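Local coordinates for hypothetical protein EF0647 (Enterococcus faecalis, PDB 1Z7U) that is of unknown function but, as a winged helix-turn-helix protein of the HxlR type, probably binds DNA and regulates transcription, at residues M28-N38 and E79-Y90. Sequence-based numbering, arbitrary orientation. Where two conformers were deposited one is given.
Sequences MDELFQGTKRN and EYTLTPEGYALY
F32 and Y90 lie flat against each other in an offset stack, their planes only 4° apart and their centroids 3.8 Å from one another. In each residue CG stands anti to the backbone N, which brings the two rings out between their helices, face to face. F32 CD1 sits over the middle of the tyrosine ring, and F32 CB adds a CH-pi contact to the same face. Y87 meets the F32 ring rim to rim, the planes 64° apart, completing an aromatic cluster. M28, a selenomethionine, approaches Y90 differently: its CG lies in the plane of the ring, 3.7 Å from Y90 CD1, while a bend at chi3 (-81°) carries CE to G86 O. Beside it, D29 OD1 faces the Y90 edge and also forms a salt bridge with K8 of the second subunit.

This is a winged helix-turn-helix fold, in which helix 24-33 packs against the second wing strand, 77-82, and the start of the long helix 84-110. L31 CB packs on L82 CG at 3.9 Å, and one water links L31 O, L82 N and Y87 OH, giving two backbone polar groups a partner beside apolar side chains. Past the helix, a single antiparallel bridge ties the chain to the strand by two bonds: K36 N donates to Y80 O (3.0 Å), and Y80 N to K36 O (2.8 Å). Alongside, T35 OG1 donates to E79 OE1 from above the carboxylate plane, while R77 pairs with E79 OE2.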
HETATM    1  N   MSE A  28      -8.922  -0.450  12.386  1.00 29.04           N
HETATM    2  CA  MSE A  28      -7.588   0.098  12.543  1.00 31.33           C
HETATM    3  C   MSE A  28      -7.600   1.611  12.819  1.00 29.89           C
HETATM    4  O   MSE A  28      -6.829   2.087  13.667  1.00 29.78           O
HETATM    5  CB  MSE A  28      -6.741  -0.243  11.312  1.00 30.47           C
HETATM    6  CG  MSE A  28      -5.390   0.435  11.270  1.00 32.58           C
HETATM    7 SE   MSE A  28      -4.213  -0.269   9.859  1.00 39.91          SE
HETATM    8  CE  MSE A  28      -3.568  -1.914  10.820  1.00 33.62           C
ATOM      9  N   ASP A  29      -8.457   2.349  12.101  1.00 29.26           N
ATOM     10  CA  ASP A  29      -8.656   3.787  12.335  1.00 28.84           C
ATOM     11  C   ASP A  29      -9.096   4.058  13.776  1.00 28.92           C
ATOM     12  O   ASP A  29      -8.589   4.974  14.419  1.00 28.95           O
ATOM     13  CB  ASP A  29      -9.698   4.372  11.378  1.00 28.46           C
ATOM     14  CG  ASP A  29      -9.117   4.787  10.025  1.00 28.95           C
ATOM     15  OD1 ASP A  29      -7.890   4.914   9.884  1.00 27.57           O
ATOM     16  OD2 ASP A  29      -9.914   4.995   9.083  1.00 31.00           O
ATOM     17  N   GLU A  30     -10.027   3.248  14.278  1.00 28.94           N
ATOM     18  CA  GLU A  30     -10.520   3.387  15.657  1.00 29.49           C
ATOM     19  C   GLU A  30      -9.444   3.080  16.680  1.00 28.98           C
ATOM     20  O   GLU A  30      -9.309   3.785  17.664  1.00 28.86           O
ATOM     21  CB  GLU A  30     -11.734   2.490  15.913  1.00 29.41           C
ATOM     22  CG  GLU A  30     -13.000   2.923  15.191  1.00 32.19           C
ATOM     23  CD  GLU A  30     -13.436   4.334  15.563  1.00 35.04           C
ATOM     24  OE1 GLU A  30     -13.294   4.699  16.754  1.00 37.39           O
ATOM     25  OE2 GLU A  30     -13.912   5.075  14.666  1.00 35.24           O
ATOM     26  N   LEU A  31      -8.670   2.031  16.436  1.00 29.06           N
ATOM     27  CA  LEU A  31      -7.606   1.645  17.359  1.00 29.15           C
ATOM     28  C   LEU A  31      -6.419   2.592  17.325  1.00 29.32           C
ATOM     29  O   LEU A  31      -5.733   2.776  18.334  1.00 29.17           O
ATOM     30  CB  LEU A  31      -7.165   0.199  17.111  1.00 28.82           C
ATOM     31  CG  LEU A  31      -8.254  -0.860  17.297  1.00 29.09           C
ATOM     32  CD1 LEU A  31      -7.709  -2.261  17.060  1.00 28.89           C
ATOM     33  CD2 LEU A  31      -8.901  -0.768  18.674  1.00 27.71           C
ATOM     34  N   PHE A  32      -6.161   3.187  16.163  1.00 30.12           N
ATOM     35  CA  PHE A  32      -5.103   4.191  16.072  1.00 30.38           C
ATOM     36  C   PHE A  32      -5.353   5.393  17.002  1.00 31.27           C
ATOM     37  O   PHE A  32      -4.408   5.926  17.581  1.00 31.25           O
ATOM     38  CB  PHE A  32      -4.875   4.661  14.633  1.00 29.72           C
ATOM     39  CG  PHE A  32      -3.777   5.681  14.508  1.00 28.18           C
ATOM     40  CD1 PHE A  32      -2.456   5.288  14.459  1.00 27.87           C
ATOM     41  CD2 PHE A  32      -4.076   7.036  14.457  1.00 27.87           C
ATOM     42  CE1 PHE A  32      -1.436   6.229  14.348  1.00 29.40           C
ATOM     43  CE2 PHE A  32      -3.081   7.983  14.351  1.00 27.64           C
ATOM     44  CZ  PHE A  32      -1.749   7.581  14.299  1.00 28.77           C
ATOM     45  N   GLN A  33      -6.591   5.852  17.149  0.50 32.02           N
ATOM     46  CA  GLN A  33      -6.819   6.978  18.070  0.50 32.97           C
ATOM     47  C   GLN A  33      -6.519   6.633  19.539  0.50 33.26           C
ATOM     48  O   GLN A  33      -6.256   7.523  20.355  0.50 32.79           O
ATOM     49  CB  GLN A  33      -8.207   7.623  17.899  0.50 33.05           C
ATOM     50  CG  GLN A  33      -9.399   6.686  17.806  0.50 33.29           C
ATOM     51  CD  GLN A  33     -10.693   7.406  17.417  0.50 33.67           C
ATOM     52  OE1 GLN A  33     -10.689   8.600  17.103  0.50 34.25           O
ATOM     53  NE2 GLN A  33     -11.804   6.674  17.429  0.50 33.71           N
ATOM     54  N   GLY A  34      -6.515   5.338  19.852  1.00 33.65           N
ATOM     55  CA  GLY A  34      -6.367   4.886  21.236  1.00 34.69           C
ATOM     56  C   GLY A  34      -7.036   3.563  21.575  1.00 35.80           C
ATOM     57  O   GLY A  34      -7.878   3.056  20.821  1.00 35.60           O
ATOM     58  N   THR A  35      -6.659   3.017  22.734  1.00 36.60           N
ATOM     59  CA  THR A  35      -7.227   1.775  23.261  1.00 37.21           C
ATOM     60  C   THR A  35      -8.763   1.777  23.249  1.00 37.07           C
ATOM     61  O   THR A  35      -9.391   2.796  23.528  1.00 37.51           O
ATOM     62  CB  THR A  35      -6.686   1.490  24.675  1.00 37.81           C
ATOM     63  OG1 THR A  35      -7.031   0.154  25.050  1.00 39.11           O
ATOM     64  CG2 THR A  35      -7.233   2.501  25.729  1.00 38.35           C
ATOM     65  N   LYS A  36      -9.363   0.648  22.892  1.00 36.66           N
ATOM     66  CA  LYS A  36     -10.813   0.583  22.741  1.00 36.34           C
ATOM     67  C   LYS A  36     -11.396  -0.686  23.337  1.00 36.40           C
ATOM     68  O   LYS A  36     -10.784  -1.751  23.275  1.00 36.16           O
ATOM     69  CB  LYS A  36     -11.235   0.649  21.265  1.00 36.08           C
ATOM     70  CG  LYS A  36     -10.994   1.964  20.546  1.00 36.30           C
ATOM     71  CD  LYS A  36     -12.025   3.028  20.902  1.00 34.70           C
ATOM     72  CE  LYS A  36     -11.643   4.382  20.296  1.00 35.19           C
ATOM     73  NZ  LYS A  36     -10.213   4.740  20.531  1.00 33.79           N
ATOM     74  N   ARG A  37     -12.592  -0.556  23.910  0.60 36.56           N
ATOM     75  CA  ARG A  37     -13.357  -1.700  24.382  0.60 36.65           C
ATOM     76  C   ARG A  37     -14.358  -2.083  23.300  0.60 36.16           C
ATOM     77  O   ARG A  37     -14.682  -1.281  22.421  0.60 35.74           O
ATOM     78  CB  ARG A  37     -14.075  -1.404  25.713  0.60 37.05           C
ATOM     79  CG  ARG A  37     -13.259  -0.573  26.720  0.60 39.02           C
ATOM     80  CD  ARG A  37     -13.538  -0.926  28.190  0.60 41.83           C
ATOM     81  NE  ARG A  37     -14.898  -0.605  28.635  0.60 44.17           N
ATOM     82  CZ  ARG A  37     -15.717  -1.462  29.252  0.60 45.37           C
ATOM     83  NH1 ARG A  37     -16.936  -1.073  29.620  0.60 45.22           N
ATOM     84  NH2 ARG A  37     -15.320  -2.703  29.516  0.60 45.50           N
ATOM     85  N   ASN A  38     -14.839  -3.318  23.377  1.00 35.87           N
ATOM     86  CA  ASN A  38     -15.788  -3.858  22.413  1.00 35.81           C
ATOM     87  C   ASN A  38     -16.997  -2.946  22.154  1.00 35.89           C
ATOM     88  O   ASN A  38     -17.346  -2.663  21.000  1.00 35.61           O
ATOM     89  CB  ASN A  38     -16.208  -5.252  22.891  1.00 35.72           C
ATOM     90  CG  ASN A  38     -17.196  -5.904  21.981  1.00 35.87           C
ATOM     91  OD1 ASN A  38     -18.411  -5.682  22.096  1.00 34.29           O
ATOM     92  ND2 ASN A  38     -16.692  -6.736  21.072  1.00 34.41           N
ATOM     93  N   GLU A  79      -9.243  -4.745  26.667  0.60 31.56           N
ATOM     94  CA  GLU A  79      -8.735  -3.638  25.844  0.60 31.63           C
ATOM     95  C   GLU A  79      -8.173  -4.133  24.506  0.60 31.03           C
ATOM     96  O   GLU A  79      -7.398  -5.099  24.463  0.60 30.82           O
ATOM     97  CB  GLU A  79      -7.610  -2.880  26.574  0.60 31.54           C
ATOM     98  CG  GLU A  79      -8.037  -1.712  27.487  0.60 32.23           C
ATOM     99  CD  GLU A  79      -6.845  -0.839  27.955  0.60 32.88           C
ATOM    100  OE1 GLU A  79      -5.764  -0.865  27.306  0.60 32.69           O
ATOM    101  OE2 GLU A  79      -6.996  -0.112  28.971  0.60 34.60           O
ATOM    102  N   TYR A  80      -8.548  -3.451  23.424  1.00 30.40           N
ATOM    103  CA  TYR A  80      -7.912  -3.666  22.116  1.00 29.49           C
ATOM    104  C   TYR A  80      -7.023  -2.483  21.715  1.00 28.91           C
ATOM    105  O   TYR A  80      -7.401  -1.324  21.853  1.00 28.84           O
ATOM    106  CB  TYR A  80      -8.963  -3.916  21.053  1.00 29.27           C
ATOM    107  CG  TYR A  80      -9.809  -5.147  21.307  1.00 29.44           C
ATOM    108  CD1 TYR A  80      -9.372  -6.397  20.897  1.00 29.08           C
ATOM    109  CD2 TYR A  80     -11.048  -5.059  21.952  1.00 29.58           C
ATOM    110  CE1 TYR A  80     -10.133  -7.524  21.108  1.00 29.37           C
ATOM    111  CE2 TYR A  80     -11.819  -6.195  22.182  1.00 28.97           C
ATOM    112  CZ  TYR A  80     -11.348  -7.428  21.755  1.00 30.45           C
ATOM    113  OH  TYR A  80     -12.083  -8.583  21.939  1.00 30.07           O
ATOM    114  N   THR A  81      -5.828  -2.793  21.231  1.00 28.48           N
ATOM    115  CA  THR A  81      -4.892  -1.794  20.728  1.00 27.97           C
ATOM    116  C   THR A  81      -4.227  -2.303  19.441  1.00 27.76           C
ATOM    117  O   THR A  81      -4.352  -3.491  19.104  1.00 27.14           O
ATOM    118  CB  THR A  81      -3.779  -1.502  21.755  1.00 28.28           C
ATOM    119  OG1 THR A  81      -3.358  -2.728  22.346  1.00 28.36           O
ATOM    120  CG2 THR A  81      -4.264  -0.558  22.851  1.00 28.58           C
ATOM    121  N   LEU A  82      -3.535  -1.407  18.728  1.00 26.61           N
ATOM    122  CA  LEU A  82      -2.669  -1.816  17.626  1.00 26.40           C
ATOM    123  C   LEU A  82      -1.329  -2.286  18.185  1.00 26.16           C
ATOM    124  O   LEU A  82      -0.800  -1.688  19.121  1.00 26.37           O
ATOM    125  CB  LEU A  82      -2.436  -0.666  16.629  1.00 25.61           C
ATOM    126  CG  LEU A  82      -3.573  -0.116  15.758  1.00 26.37           C
ATOM    127  CD1 LEU A  82      -3.074   1.054  14.891  1.00 25.06           C
ATOM    128  CD2 LEU A  82      -4.233  -1.182  14.876  1.00 24.48           C
ATOM    129  N   THR A  83      -0.774  -3.348  17.605  1.00 25.93           N
ATOM    130  CA  THR A  83       0.602  -3.750  17.903  1.00 25.89           C
ATOM    131  C   THR A  83       1.590  -2.763  17.264  1.00 26.01           C
ATOM    132  O   THR A  83       1.167  -1.882  16.511  1.00 25.82           O
ATOM    133  CB  THR A  83       0.894  -5.150  17.352  1.00 26.14           C
ATOM    134  OG1 THR A  83       0.662  -5.151  15.944  1.00 26.30           O
ATOM    135  CG2 THR A  83       0.022  -6.205  18.031  1.00 25.23           C
ATOM    136  N   PRO A  84       2.899  -2.871  17.587  1.00 26.08           N
ATOM    137  CA  PRO A  84       3.908  -2.133  16.811  1.00 25.92           C
ATOM    138  C   PRO A  84       3.817  -2.350  15.295  1.00 25.80           C
ATOM    139  O   PRO A  84       3.886  -1.383  14.544  1.00 26.16           O
ATOM    140  CB  PRO A  84       5.232  -2.669  17.363  1.00 26.22           C
ATOM    141  CG  PRO A  84       4.907  -3.051  18.777  1.00 26.10           C
ATOM    142  CD  PRO A  84       3.509  -3.599  18.723  1.00 26.38           C
ATOM    143  N   GLU A  85       3.639  -3.593  14.847  1.00 25.63           N
ATOM    144  CA  GLU A  85       3.402  -3.859  13.418  1.00 25.40           C
ATOM    145  C   GLU A  85       2.067  -3.289  12.946  1.00 24.60           C
ATOM    146  O   GLU A  85       1.938  -2.900  11.791  1.00 24.20           O
ATOM    147  CB  GLU A  85       3.486  -5.358  13.091  1.00 25.99           C
ATOM    148  CG  GLU A  85       4.855  -5.998  13.305  1.00 27.37           C
ATOM    149  CD  GLU A  85       5.977  -5.370  12.481  1.00 31.36           C
ATOM    150  OE1 GLU A  85       5.712  -4.754  11.428  1.00 31.50           O
ATOM    151  OE2 GLU A  85       7.158  -5.506  12.888  1.00 35.53           O
ATOM    152  N   GLY A  86       1.087  -3.235  13.847  1.00 23.97           N
ATOM    153  CA  GLY A  86      -0.204  -2.596  13.578  1.00 23.20           C
ATOM    154  C   GLY A  86      -0.038  -1.116  13.252  1.00 23.04           C
ATOM    155  O   GLY A  86      -0.552  -0.626  12.246  1.00 22.47           O
ATOM    156  N   TYR A  87       0.685  -0.407  14.111  1.00 22.93           N
ATOM    157  CA  TYR A  87       1.062   0.978  13.870  1.00 23.19           C
ATOM    158  C   TYR A  87       1.896   1.172  12.596  1.00 22.61           C
ATOM    159  O   TYR A  87       1.693   2.138  11.864  1.00 23.16           O
ATOM    160  CB  TYR A  87       1.816   1.546  15.085  1.00 23.83           C
ATOM    161  CG  TYR A  87       0.906   1.922  16.232  1.00 24.57           C
ATOM    162  CD1 TYR A  87       0.048   3.019  16.130  1.00 26.98           C
ATOM    163  CD2 TYR A  87       0.895   1.189  17.406  1.00 24.42           C
ATOM    164  CE1 TYR A  87      -0.799   3.372  17.162  1.00 26.82           C
ATOM    165  CE2 TYR A  87       0.054   1.538  18.459  1.00 26.57           C
ATOM    166  CZ  TYR A  87      -0.786   2.634  18.328  1.00 26.21           C
ATOM    167  OH  TYR A  87      -1.622   2.998  19.353  1.00 25.88           O
ATOM    168  N   ALA A  88       2.837   0.268  12.339  1.00 21.98           N
ATOM    169  CA  ALA A  88       3.652   0.349  11.134  1.00 21.53           C
ATOM    170  C   ALA A  88       2.801   0.223   9.862  1.00 21.40           C
ATOM    171  O   ALA A  88       3.028   0.959   8.910  1.00 21.46           O
ATOM    172  CB  ALA A  88       4.784  -0.695  11.147  1.00 21.46           C
ATOM    173  N   LEU A  89       1.816  -0.688   9.860  1.00 21.16           N
ATOM    174  CA  LEU A  89       0.932  -0.860   8.691  1.00 20.62           C
ATOM    175  C   LEU A  89      -0.005   0.333   8.541  1.00 21.21           C
ATOM    176  O   LEU A  89      -0.256   0.808   7.427  1.00 20.95           O
ATOM    177  CB  LEU A  89       0.138  -2.162   8.769  1.00 20.19           C
ATOM    178  CG  LEU A  89      -0.718  -2.574   7.549  1.00 20.53           C
ATOM    179  CD1 LEU A  89       0.059  -2.605   6.225  1.00 17.21           C
ATOM    180  CD2 LEU A  89      -1.309  -3.942   7.817  1.00 19.18           C
ATOM    181  N   TYR A  90      -0.503   0.834   9.670  1.00 21.99           N
ATOM    182  CA  TYR A  90      -1.265   2.069   9.664  1.00 22.48           C
ATOM    183  C   TYR A  90      -0.521   3.184   8.925  1.00 22.82           C
ATOM    184  O   TYR A  90      -1.110   3.864   8.099  1.00 23.50           O
ATOM    185  CB  TYR A  90      -1.639   2.513  11.084  1.00 22.63           C
ATOM    186  CG  TYR A  90      -2.420   3.804  11.079  1.00 22.97           C
ATOM    187  CD1 TYR A  90      -3.803   3.799  11.058  1.00 22.25           C
ATOM    188  CD2 TYR A  90      -1.763   5.037  11.047  1.00 22.50           C
ATOM    189  CE1 TYR A  90      -4.521   4.992  11.023  1.00 22.78           C
ATOM    190  CE2 TYR A  90      -2.462   6.217  11.010  1.00 22.91           C
ATOM    191  CZ  TYR A  90      -3.843   6.188  11.011  1.00 23.06           C
ATOM    192  OH  TYR A  90      -4.545   7.377  10.989  1.00 26.03           O
TER
HETATM  193  O   HOH W   1      -3.814   1.284  19.848  1.00 26.10           O
HETATM  194  O   HOH W   2      -2.720   5.137  19.313  1.00 31.67           O
HETATM  195  O   HOH W   3     -14.744  -8.468  21.232  1.00 50.12           O